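Uncharacterized protein (PDB 3TM8) belongs to the HD-GYP class of cyclic-di-GMP phosphodiesterases, binds a pair of iron ions and is probably a signalling hydrolase. Local coordinates at residues L72-I77 / V123-E128; S115-A120 / T166-G171; Y135-A140 / H245-V250; V172-L177 / L201-G206. All blocks are in the same frame, centred on the assembly; numbering follows the deposited sequence.

Contact 1 of 4, residues L72-I77 / V123-E128; sequences LRKMYI and VFENPE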
# COMPACT_ATOMS: atom_id res chain seq x y z
N LEU A 72 -2.74 11.23 -10.14
CA LEU A 72 -2.65 10.31 -11.26
C LEU A 72 -2.85 8.88 -10.78
O LEU A 72 -2.22 8.43 -9.82
CB LEU A 72 -1.30 10.45 -11.96
CG LEU A 72 -1.14 11.76 -12.73
CD1 LEU A 72 0.33 11.97 -13.09
CD2 LEU A 72 -2.02 11.78 -13.98
N ARG A 73 -3.76 8.18 -11.43
CA ARG A 73 -4.02 6.79 -11.11
C ARG A 73 -3.77 5.95 -12.36
O ARG A 73 -2.89 5.09 -12.37
CB ARG A 73 -5.45 6.59 -10.63
CG ARG A 73 -5.83 7.44 -9.44
CD ARG A 73 -7.28 7.22 -9.05
NE ARG A 73 -7.75 8.20 -8.09
CZ ARG A 73 -9.03 8.51 -7.89
NH1 ARG A 73 -9.98 7.91 -8.60
NH2 ARG A 73 -9.35 9.43 -6.99
N LYS A 74 -4.54 6.19 -13.42
CA LYS A 74 -4.33 5.53 -14.70
C LYS A 74 -3.85 6.54 -15.73
O LYS A 74 -4.31 7.68 -15.77
CB LYS A 74 -5.63 4.91 -15.23
CG LYS A 74 -6.26 3.84 -14.35
CD LYS A 74 -5.56 2.51 -14.49
CE LYS A 74 -6.35 1.44 -13.76
NZ LYS A 74 -6.69 1.89 -12.38
N MET A 75 -2.92 6.09 -16.56
CA MET A 75 -2.56 6.80 -17.77
C MET A 75 -2.76 5.82 -18.91
O MET A 75 -3.20 4.69 -18.69
CB MET A 75 -1.12 7.31 -17.70
CG MET A 75 -0.98 8.56 -16.84
SD MET A 75 0.71 9.17 -16.71
CE MET A 75 0.98 9.75 -18.38
N TYR A 76 -2.45 6.26 -20.13
CA TYR A 76 -2.80 5.50 -21.31
C TYR A 76 -1.61 5.43 -22.25
O TYR A 76 -0.81 6.37 -22.32
CB TYR A 76 -4.03 6.12 -21.99
CG TYR A 76 -5.17 6.13 -21.01
CD1 TYR A 76 -6.00 5.02 -20.89
CD2 TYR A 76 -5.35 7.19 -20.13
CE1 TYR A 76 -7.02 5.00 -19.95
CE2 TYR A 76 -6.36 7.17 -19.18
CZ TYR A 76 -7.19 6.07 -19.09
OH TYR A 76 -8.19 6.03 -18.14
N ILE A 77 -1.48 4.30 -22.94
CA ILE A 77 -0.44 4.14 -23.95
C ILE A 77 -1.11 3.67 -25.22
O ILE A 77 -2.22 3.12 -25.19
CB ILE A 77 0.65 3.13 -23.50
CG1 ILE A 77 0.06 1.73 -23.34
CG2 ILE A 77 1.33 3.62 -22.23
CD1 ILE A 77 1.08 0.62 -23.00
N VAL A 123 -5.77 -6.39 -7.83
CA VAL A 123 -6.71 -7.18 -7.04
C VAL A 123 -8.00 -6.39 -6.72
O VAL A 123 -9.11 -6.92 -6.85
CB VAL A 123 -6.03 -7.70 -5.74
CG1 VAL A 123 -7.05 -8.38 -4.83
CG2 VAL A 123 -4.86 -8.65 -6.08
N PHE A 124 -7.86 -5.13 -6.32
CA PHE A 124 -9.05 -4.32 -6.02
C PHE A 124 -9.98 -4.24 -7.24
O PHE A 124 -11.21 -4.24 -7.10
CB PHE A 124 -8.66 -2.89 -5.63
CG PHE A 124 -7.97 -2.76 -4.29
CD1 PHE A 124 -7.88 -3.82 -3.39
CD2 PHE A 124 -7.42 -1.54 -3.93
CE1 PHE A 124 -7.25 -3.65 -2.16
CE2 PHE A 124 -6.79 -1.36 -2.72
CZ PHE A 124 -6.70 -2.42 -1.83
N GLU A 125 -9.40 -4.14 -8.43
CA GLU A 125 -10.19 -3.96 -9.65
C GLU A 125 -10.75 -5.29 -10.15
O GLU A 125 -11.77 -5.33 -10.83
CB GLU A 125 -9.34 -3.29 -10.75
CG GLU A 125 -8.99 -1.85 -10.45
CD GLU A 125 -7.92 -1.30 -11.39
OE1 GLU A 125 -7.85 -1.75 -12.55
OE2 GLU A 125 -7.13 -0.44 -10.96
N ASN A 126 -10.07 -6.38 -9.80
CA ASN A 126 -10.40 -7.72 -10.30
C ASN A 126 -10.37 -8.75 -9.19
O ASN A 126 -9.57 -9.68 -9.22
CB ASN A 126 -9.41 -8.12 -11.40
CG ASN A 126 -9.31 -7.10 -12.49
OD1 ASN A 126 -10.16 -7.05 -13.38
ND2 ASN A 126 -8.29 -6.26 -12.44
N PRO A 127 -11.23 -8.58 -8.18
CA PRO A 127 -11.12 -9.41 -6.98
C PRO A 127 -11.40 -10.90 -7.23
O PRO A 127 -11.00 -11.74 -6.42
CB PRO A 127 -12.15 -8.80 -6.03
CG PRO A 127 -13.12 -8.08 -6.92
CD PRO A 127 -12.28 -7.55 -8.05
N GLU A 128 -12.07 -11.23 -8.33
CA GLU A 128 -12.38 -12.62 -8.64
C GLU A 128 -11.22 -13.32 -9.35
O GLU A 128 -11.24 -14.54 -9.53
CB GLU A 128 -13.64 -12.70 -9.50
CG GLU A 128 -14.89 -12.16 -8.83
CD GLU A 128 -15.62 -13.22 -8.03
OE1 GLU A 128 -15.02 -14.28 -7.75
OE2 GLU A 128 -16.80 -12.99 -7.69
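A single salt bridge at the protein surface joins Lys74, at the start of strand 74-78, to Glu125, at the end of helix 105-125. The ammonium nitrogen NZ of Lys74 donates to OE2 of Glu125 over 2.8 Å, and no other pair of residues meets across these segments. Long side chains make this possible, because the CA atoms of Lys74 and Glu125 remain 12.2 Å apart and each chain has to cover part of the gap, reaching out from opposite directions. Glu125 does so with a chain extended beyond CG (chi2 168°), whereas the lysine is kinked twice, at chi2 and again at chi4, where the last bend (-49°) sets NZ against one oxygen. The nitrogen arrives from above the carboxylate, 42° out of its plane. CE of Lys74 follows it in, 3.5 Å from OE2 of Glu125.

Strand 74-78 pairs antiparallel with strand 23-27 in a two-stranded sheet of the N-terminal part, while helix 105-125 packs further back on helix 167-185, so the ion pair links the sheet to the C-terminal end of that first helix. The carboxylate has a second basic partner: its OE1 forms a salt bridge with Arg27 of the neighbouring strand, against whose side chain Lys74 also packs. With a cation at each oxygen, Glu125 is probably held as the anion.

Contact 2 of 4, residues S115-A120 / T166-G171; sequences SQQNNA and TISHHG. With FE (Fe (III) ion), chain D.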
# COMPACT_ATOMS: atom_id res chain seq x y z
N SER A 115 5.39 -1.18 -7.77
CA SER A 115 4.94 -2.49 -8.23
C SER A 115 3.98 -3.12 -7.22
O SER A 115 2.95 -3.68 -7.61
CB SER A 115 6.15 -3.40 -8.47
OG SER A 115 5.73 -4.66 -8.95
N GLN A 116 4.30 -3.05 -5.93
CA GLN A 116 3.39 -3.53 -4.90
C GLN A 116 2.05 -2.81 -4.99
O GLN A 116 0.99 -3.43 -4.90
CB GLN A 116 3.98 -3.33 -3.50
CG GLN A 116 5.23 -4.13 -3.20
CD GLN A 116 4.99 -5.63 -3.15
OE1 GLN A 116 4.05 -6.10 -2.50
NE2 GLN A 116 5.84 -6.39 -3.83
N GLN A 117 2.09 -1.50 -5.21
CA GLN A 117 0.86 -0.73 -5.31
C GLN A 117 0.06 -1.20 -6.51
O GLN A 117 -1.16 -1.36 -6.44
CB GLN A 117 1.19 0.75 -5.43
CG GLN A 117 -0.01 1.66 -5.40
CD GLN A 117 0.36 3.11 -5.49
OE1 GLN A 117 1.49 3.50 -5.15
NE2 GLN A 117 -0.56 3.93 -5.97
N ASN A 118 0.75 -1.43 -7.63
CA ASN A 118 0.11 -1.92 -8.84
C ASN A 118 -0.58 -3.25 -8.61
O ASN A 118 -1.71 -3.48 -9.06
CB ASN A 118 1.15 -2.02 -9.95
CG ASN A 118 0.59 -2.49 -11.28
OD1 ASN A 118 -0.35 -1.91 -11.83
ND2 ASN A 118 1.21 -3.52 -11.84
N ASN A 119 0.11 -4.15 -7.90
CA ASN A 119 -0.43 -5.48 -7.65
C ASN A 119 -1.71 -5.40 -6.81
O ASN A 119 -2.66 -6.14 -7.04
CB ASN A 119 0.59 -6.36 -6.93
CG ASN A 119 1.86 -6.57 -7.73
OD1 ASN A 119 1.90 -6.39 -8.95
ND2 ASN A 119 2.92 -6.96 -7.04
N ALA A 120 -1.71 -4.50 -5.84
CA ALA A 120 -2.87 -4.31 -4.98
C ALA A 120 -4.05 -3.76 -5.77
O ALA A 120 -5.18 -4.23 -5.64
CB ALA A 120 -2.54 -3.38 -3.84
N THR A 166 -3.70 7.85 -1.52
CA THR A 166 -4.44 6.71 -2.06
C THR A 166 -4.37 5.49 -1.14
O THR A 166 -3.41 5.31 -0.38
CB THR A 166 -3.93 6.30 -3.44
OG1 THR A 166 -2.56 5.87 -3.34
CG2 THR A 166 -4.03 7.47 -4.41
N ILE A 167 -5.38 4.64 -1.24
CA ILE A 167 -5.46 3.47 -0.38
C ILE A 167 -4.47 2.38 -0.79
O ILE A 167 -4.05 1.58 0.04
CB ILE A 167 -6.90 2.90 -0.27
CG1 ILE A 167 -7.43 2.45 -1.63
CG2 ILE A 167 -7.83 3.91 0.39
CD1 ILE A 167 -8.79 1.79 -1.56
N SER A 168 -4.09 2.34 -2.06
CA SER A 168 -3.10 1.35 -2.49
C SER A 168 -1.70 1.74 -2.00
O SER A 168 -0.96 0.89 -1.50
CB SER A 168 -3.15 1.13 -3.99
OG SER A 168 -2.99 2.36 -4.66
N HIS A 169 -1.34 3.01 -2.13
CA HIS A 169 -0.05 3.45 -1.59
C HIS A 169 -0.03 3.24 -0.06
O HIS A 169 0.94 2.72 0.51
CB HIS A 169 0.20 4.91 -1.98
CG HIS A 169 1.53 5.45 -1.58
ND1 HIS A 169 2.29 6.23 -2.44
CD2 HIS A 169 2.23 5.39 -0.42
CE1 HIS A 169 3.40 6.60 -1.82
NE2 HIS A 169 3.39 6.10 -0.60
N HIS A 170 -1.12 3.61 0.59
CA HIS A 170 -1.27 3.44 2.03
C HIS A 170 -1.16 1.96 2.43
O HIS A 170 -0.53 1.62 3.44
CB HIS A 170 -2.61 4.09 2.44
CG HIS A 170 -3.14 3.68 3.78
ND1 HIS A 170 -2.58 4.06 4.98
CD2 HIS A 170 -4.25 2.97 4.10
CE1 HIS A 170 -3.32 3.59 5.98
NE2 HIS A 170 -4.34 2.93 5.47
N GLY A 171 -1.70 1.06 1.61
CA GLY A 171 -1.54 -0.37 1.86
C GLY A 171 -0.08 -0.78 1.82
O GLY A 171 0.39 -1.56 2.66
FE FE D . -5.95 1.98 6.49
O HOH W 1 -0.90 6.98 -5.31
O HOH W 2 2.04 6.36 -5.20
O HOH W 3 -7.22 1.02 7.66
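NE2 of Gln117 is gripped by two groups at the start of helix 167-185. It donates to a water that lies 2.8 Å from OG1 of Thr166, and also makes a weak, bent bond of 3.2 Å to OG of Ser168, the N-H...O angle being only 124°. At the other end of the amide, OE1 of Gln117 accepts from a second water at 2.9 Å, and this water, in plane at the edge of the His169 ring, is hydrogen-bonded to ND1 of His169 at 2.8 Å. The amide is therefore tied to the N-cap residue Thr166 and to Ser168 and His169 of the first turn, mostly through water, which should fix its rotation.

With CG anti to the backbone N (chi1 -174°) and the rest of the chain extended, Gln117 reaches straight across the interface. Its CG passes 3.1 Å from OG of Ser168, and its amide plane is turned 54° from the His169 ring, whose NE2 is hydrogen-bonded to Ile160 O. OG1 of Thr166 accepts a weak capping bond from His169 N. One residue further, His170 NE2 binds an iron ion at 2.1 Å, a site shared with His203, Asp204 and Asn285, and its ND1 is hydrogen-bonded to OD2 of Asp288. Helix 105-125 thus backs the metal-bearing helix, with helix 130-149 beside Gln116 and Asn119, and helix 190-202 against Ala120.

Contact 3 of 4, residues Y135-A140 / H245-V250; sequences YCKDAA and HFDQTV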
# COMPACT_ATOMS: atom_id res chain seq x y z
N TYR A 135 -0.47 -13.67 -7.95
CA TYR A 135 0.67 -12.83 -8.30
C TYR A 135 0.97 -11.84 -7.17
O TYR A 135 2.12 -11.67 -6.77
CB TYR A 135 0.38 -12.09 -9.61
CG TYR A 135 1.58 -11.34 -10.13
CD1 TYR A 135 2.48 -11.96 -11.00
CD2 TYR A 135 1.83 -10.02 -9.75
CE1 TYR A 135 3.59 -11.28 -11.48
CE2 TYR A 135 2.94 -9.34 -10.22
CZ TYR A 135 3.81 -9.98 -11.09
OH TYR A 135 4.91 -9.30 -11.56
N CYS A 136 -0.07 -11.19 -6.66
CA CYS A 136 0.08 -10.24 -5.57
C CYS A 136 0.68 -10.94 -4.34
O CYS A 136 1.57 -10.40 -3.67
CB CYS A 136 -1.28 -9.62 -5.22
SG CYS A 136 -1.24 -8.29 -4.02
N LYS A 137 0.18 -12.14 -4.05
CA LYS A 137 0.67 -12.93 -2.92
C LYS A 137 2.14 -13.29 -3.08
O LYS A 137 2.95 -13.12 -2.17
CB LYS A 137 -0.17 -14.20 -2.78
CG LYS A 137 0.26 -15.11 -1.64
CD LYS A 137 -0.81 -16.17 -1.39
CE LYS A 137 -0.36 -17.19 -0.37
NZ LYS A 137 -1.46 -18.16 -0.12
N ASP A 138 2.51 -13.79 -4.26
CA ASP A 138 3.90 -14.12 -4.52
C ASP A 138 4.78 -12.89 -4.38
O ASP A 138 5.86 -12.95 -3.77
CB ASP A 138 4.06 -14.74 -5.90
CG ASP A 138 5.51 -14.95 -6.28
OD1 ASP A 138 6.08 -15.97 -5.85
OD2 ASP A 138 6.07 -14.09 -6.99
N ALA A 139 4.32 -11.77 -4.93
CA ALA A 139 5.09 -10.54 -4.86
C ALA A 139 5.20 -10.01 -3.43
O ALA A 139 6.19 -9.37 -3.09
CB ALA A 139 4.48 -9.48 -5.77
N ALA A 140 4.20 -10.30 -2.59
CA ALA A 140 4.28 -9.90 -1.18
C ALA A 140 5.42 -10.65 -0.48
O ALA A 140 6.11 -10.07 0.36
CB ALA A 140 2.97 -10.19 -0.47
N HIS A 245 -10.10 -18.46 -3.28
CA HIS A 245 -8.67 -18.21 -3.43
C HIS A 245 -8.11 -17.25 -2.38
O HIS A 245 -6.90 -17.15 -2.24
CB HIS A 245 -8.33 -17.73 -4.84
CG HIS A 245 -9.08 -16.50 -5.26
ND1 HIS A 245 -10.40 -16.54 -5.65
CD2 HIS A 245 -8.69 -15.21 -5.35
CE1 HIS A 245 -10.79 -15.31 -5.97
NE2 HIS A 245 -9.78 -14.49 -5.80
N PHE A 246 -8.98 -16.54 -1.66
CA PHE A 246 -8.50 -15.65 -0.61
C PHE A 246 -8.07 -16.43 0.63
O PHE A 246 -8.78 -17.32 1.10
CB PHE A 246 -9.55 -14.60 -0.23
CG PHE A 246 -9.40 -13.30 -0.98
CD1 PHE A 246 -8.95 -12.16 -0.34
CD2 PHE A 246 -9.70 -13.23 -2.33
CE1 PHE A 246 -8.80 -10.97 -1.02
CE2 PHE A 246 -9.56 -12.04 -3.02
CZ PHE A 246 -9.11 -10.91 -2.37
N ASP A 247 -6.89 -16.11 1.15
CA ASP A 247 -6.43 -16.72 2.40
C ASP A 247 -7.22 -16.19 3.59
O ASP A 247 -7.53 -15.00 3.66
CB ASP A 247 -4.95 -16.44 2.61
CG ASP A 247 -4.08 -17.12 1.58
OD1 ASP A 247 -3.75 -18.31 1.77
OD2 ASP A 247 -3.73 -16.46 0.58
N GLN A 248 -7.54 -17.06 4.54
CA GLN A 248 -8.31 -16.64 5.70
C GLN A 248 -7.64 -15.49 6.46
O GLN A 248 -8.32 -14.57 6.91
CB GLN A 248 -8.56 -17.81 6.65
CG GLN A 248 -9.53 -17.46 7.78
CD GLN A 248 -10.91 -17.09 7.26
OE1 GLN A 248 -11.49 -17.82 6.45
NE2 GLN A 248 -11.44 -15.96 7.72
N THR A 249 -6.32 -15.54 6.59
CA THR A 249 -5.60 -14.48 7.29
C THR A 249 -5.83 -13.13 6.61
O THR A 249 -5.98 -12.10 7.28
CB THR A 249 -4.09 -14.76 7.31
OG1 THR A 249 -3.83 -15.95 8.06
CG2 THR A 249 -3.34 -13.58 7.94
N VAL A 250 -5.84 -13.12 5.28
CA VAL A 250 -6.06 -11.90 4.52
C VAL A 250 -7.49 -11.38 4.73
O VAL A 250 -7.70 -10.18 4.96
CB VAL A 250 -5.76 -12.15 3.03
CG1 VAL A 250 -6.14 -10.94 2.19
CG2 VAL A 250 -4.28 -12.51 2.85
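Lys137 and Asp247 form a salt bridge in which one ammonium group addresses both carboxylate oxygens. The stronger bond runs from NZ of Lys137 to OD2 of Asp247 at 2.9 Å, entering on the syn side and 20° out of the carboxylate plane. The second, from the same NZ of Lys137 to OD1 of Asp247 at 3.0 Å, is weak. OD2 has a further donor, the hydroxyl of Tyr133, which lies one turn earlier on the lysine's own helix, so this oxygen is held by two groups from helix 130-149. Such a paired arrangement would be expected to keep Asp247 ionised and to limit its rotation.

The lysine is fully stretched, every torsion from chi1 (179°) to chi4 being close to 180°, which carries NZ far enough to span the gap between the CA atoms of Lys137 and Asp247, 9.6 Å apart. Along the way CD of Lys137 lies 3.5 Å from OD2 of Asp247, and its side chain also touches Leu198 of helix 190-202. Asp247 leans on Leu195 of that same helix.

Asp247 stands at the N-cap of helix 248-256, yet its side chain makes no capping bond; the carboxylate is spent on the lysine and the tyrosine instead. The contact is thus a surface link between helix 130-149 and the beginning of a helix within the HD domain, away from the iron ions. The backbone carbonyl of Lys137 is matched as well, accepting from NE2 of Gln194.

Contact 4 of 4, residues V172-L177 / L201-G206; sequences VTVSTL and LLHDYG. With FE (Fe (III) ion), chain D; FE (Fe (III) ion), chain E; DMS (dimethyl sulfoxide), chain F.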
# COMPACT_ATOMS: atom_id res chain seq x y z
N VAL A 172 0.67 -0.28 0.84
CA VAL A 172 2.09 -0.61 0.80
C VAL A 172 2.81 -0.09 2.06
O VAL A 172 3.60 -0.80 2.68
CB VAL A 172 2.79 -0.08 -0.47
CG1 VAL A 172 4.25 -0.51 -0.47
CG2 VAL A 172 2.08 -0.60 -1.74
N THR A 173 2.49 1.13 2.46
CA THR A 173 3.12 1.70 3.64
C THR A 173 2.80 0.89 4.89
O THR A 173 3.69 0.57 5.68
CB THR A 173 2.70 3.16 3.84
OG1 THR A 173 3.25 3.92 2.75
CG2 THR A 173 3.26 3.71 5.14
N VAL A 174 1.53 0.55 5.06
CA VAL A 174 1.11 -0.23 6.21
C VAL A 174 1.78 -1.62 6.17
O VAL A 174 2.21 -2.13 7.21
CB VAL A 174 -0.43 -0.29 6.32
CG1 VAL A 174 -0.88 -1.29 7.38
CG2 VAL A 174 -0.98 1.08 6.63
N SER A 175 1.94 -2.21 4.99
CA SER A 175 2.61 -3.50 4.90
C SER A 175 4.08 -3.41 5.29
O SER A 175 4.64 -4.33 5.90
CB SER A 175 2.45 -4.10 3.50
OG SER A 175 3.41 -3.59 2.59
N THR A 176 4.71 -2.29 4.95
CA THR A 176 6.12 -2.06 5.25
C THR A 176 6.32 -1.95 6.77
O THR A 176 7.22 -2.60 7.34
CB THR A 176 6.62 -0.78 4.55
OG1 THR A 176 6.31 -0.84 3.15
CG2 THR A 176 8.13 -0.62 4.71
N LEU A 177 5.49 -1.14 7.42
CA LEU A 177 5.54 -1.01 8.86
C LEU A 177 5.20 -2.34 9.52
O LEU A 177 5.78 -2.70 10.54
CB LEU A 177 4.56 0.06 9.34
CG LEU A 177 4.83 1.50 8.89
CD1 LEU A 177 3.65 2.39 9.26
CD2 LEU A 177 6.13 2.04 9.49
N LEU A 201 -1.35 -5.05 2.58
CA LEU A 201 -1.44 -4.41 1.29
C LEU A 201 -2.89 -4.18 0.87
O LEU A 201 -3.23 -3.13 0.32
CB LEU A 201 -0.69 -5.26 0.28
CG LEU A 201 -0.58 -4.72 -1.14
CD1 LEU A 201 0.04 -3.34 -1.14
CD2 LEU A 201 0.25 -5.69 -1.95
N LEU A 202 -3.74 -5.16 1.14
CA LEU A 202 -5.13 -5.14 0.69
C LEU A 202 -6.11 -4.62 1.75
O LEU A 202 -7.31 -4.63 1.50
CB LEU A 202 -5.55 -6.54 0.25
CG LEU A 202 -4.72 -7.20 -0.86
CD1 LEU A 202 -5.21 -8.63 -1.09
CD2 LEU A 202 -4.80 -6.39 -2.16
N HIS A 203 -5.59 -4.18 2.89
CA HIS A 203 -6.45 -4.03 4.07
C HIS A 203 -7.64 -3.10 3.85
O HIS A 203 -8.72 -3.34 4.40
CB HIS A 203 -5.66 -3.64 5.33
CG HIS A 203 -5.29 -2.19 5.41
ND1 HIS A 203 -4.18 -1.66 4.79
CD2 HIS A 203 -5.89 -1.16 6.06
CE1 HIS A 203 -4.11 -0.36 5.06
NE2 HIS A 203 -5.14 -0.04 5.83
N ASP A 204 -7.45 -2.05 3.06
CA ASP A 204 -8.47 -1.02 2.88
C ASP A 204 -9.29 -1.19 1.61
O ASP A 204 -9.85 -0.23 1.07
CB ASP A 204 -7.86 0.37 2.97
CG ASP A 204 -7.86 0.91 4.40
OD1 ASP A 204 -8.68 0.42 5.21
OD2 ASP A 204 -7.05 1.81 4.71
N TYR A 205 -9.41 -2.43 1.15
CA TYR A 205 -10.26 -2.75 0.02
C TYR A 205 -11.67 -2.15 0.16
O TYR A 205 -12.28 -1.72 -0.83
CB TYR A 205 -10.34 -4.26 -0.17
CG TYR A 205 -11.28 -4.70 -1.25
CD1 TYR A 205 -11.22 -4.15 -2.53
CD2 TYR A 205 -12.25 -5.67 -1.00
CE1 TYR A 205 -12.10 -4.56 -3.53
CE2 TYR A 205 -13.12 -6.07 -1.98
CZ TYR A 205 -13.05 -5.52 -3.24
OH TYR A 205 -13.94 -5.95 -4.19
N GLY A 206 -12.19 -2.10 1.38
CA GLY A 206 -13.51 -1.55 1.62
C GLY A 206 -13.68 -0.10 1.21
O GLY A 206 -14.81 0.36 1.01
FE FE D . -5.95 1.98 6.49
FE FE E . -9.10 0.88 7.26
S DMS F . 4.40 7.50 3.20
O DMS F . 3.09 6.51 2.56
C1 DMS F . 4.17 7.66 4.99
C2 DMS F . 5.89 6.47 3.21
O HOH W 3 -7.22 1.02 7.66
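In His203, CG sits between the backbone N and the carbonyl carbon (chi1 79°), and with this setting the ring crosses Val174 at about a right angle, CE1 of His203 lying 3.8 Å from CG2 of Val174. Val172 and Leu201 lie alongside each other, pointing the same way. In the Leu201 conformer described (chi1 -177°, chi2 56°), CG2 of Val172 and CD1 of Leu201 come to 3.5 Å, closer than usual, but a second conformer is modelled, so the tightness is doubtful. The helices approach closely here, with 5.2 Å between the CA atoms of Val172 and Leu201.

His203 is fixed at both nitrogens: ND1 is hydrogen-bonded to Ala200 O, and NE2 binds one iron ion at 2.3 Å. The carboxylate of Asp204 bridges the two metals, OD2 to the first and OD1 to the second, each at 2.1 Å, and a water spans them as well. Val172 O, meanwhile, collects three donors: Thr176 N, Thr176 OG1 and Ser175 OG.

His170 and Asn285 complete the protein ligands of the first iron, and His232, His257 and Glu258 those of the second. Consecutive His203 and Asp204 are the signature HD pair of this domain, here supporting a two-iron centre.

Following the chain from the N terminus, the first segment to take part is on strand 74-78, and contact 1 closes a mostly helical loop by tying it to the end of helix 105-125. Contact 2 starts on that same helix, just before the second segment of contact 1, so the two cross; it leads to helix 167-185 and the first iron. Contact 3 opens between the halves of contact 2, crossing it as well, and spans more than a hundred residues to reach the start of helix 248-256. Within that span lies all of contact 4, which joins helices 167-185 and 190-202 beside the metals. Contacts 2 and 4 share an iron ion and its bridging water, while Cys136 against Leu201 connects contacts 3 and 4.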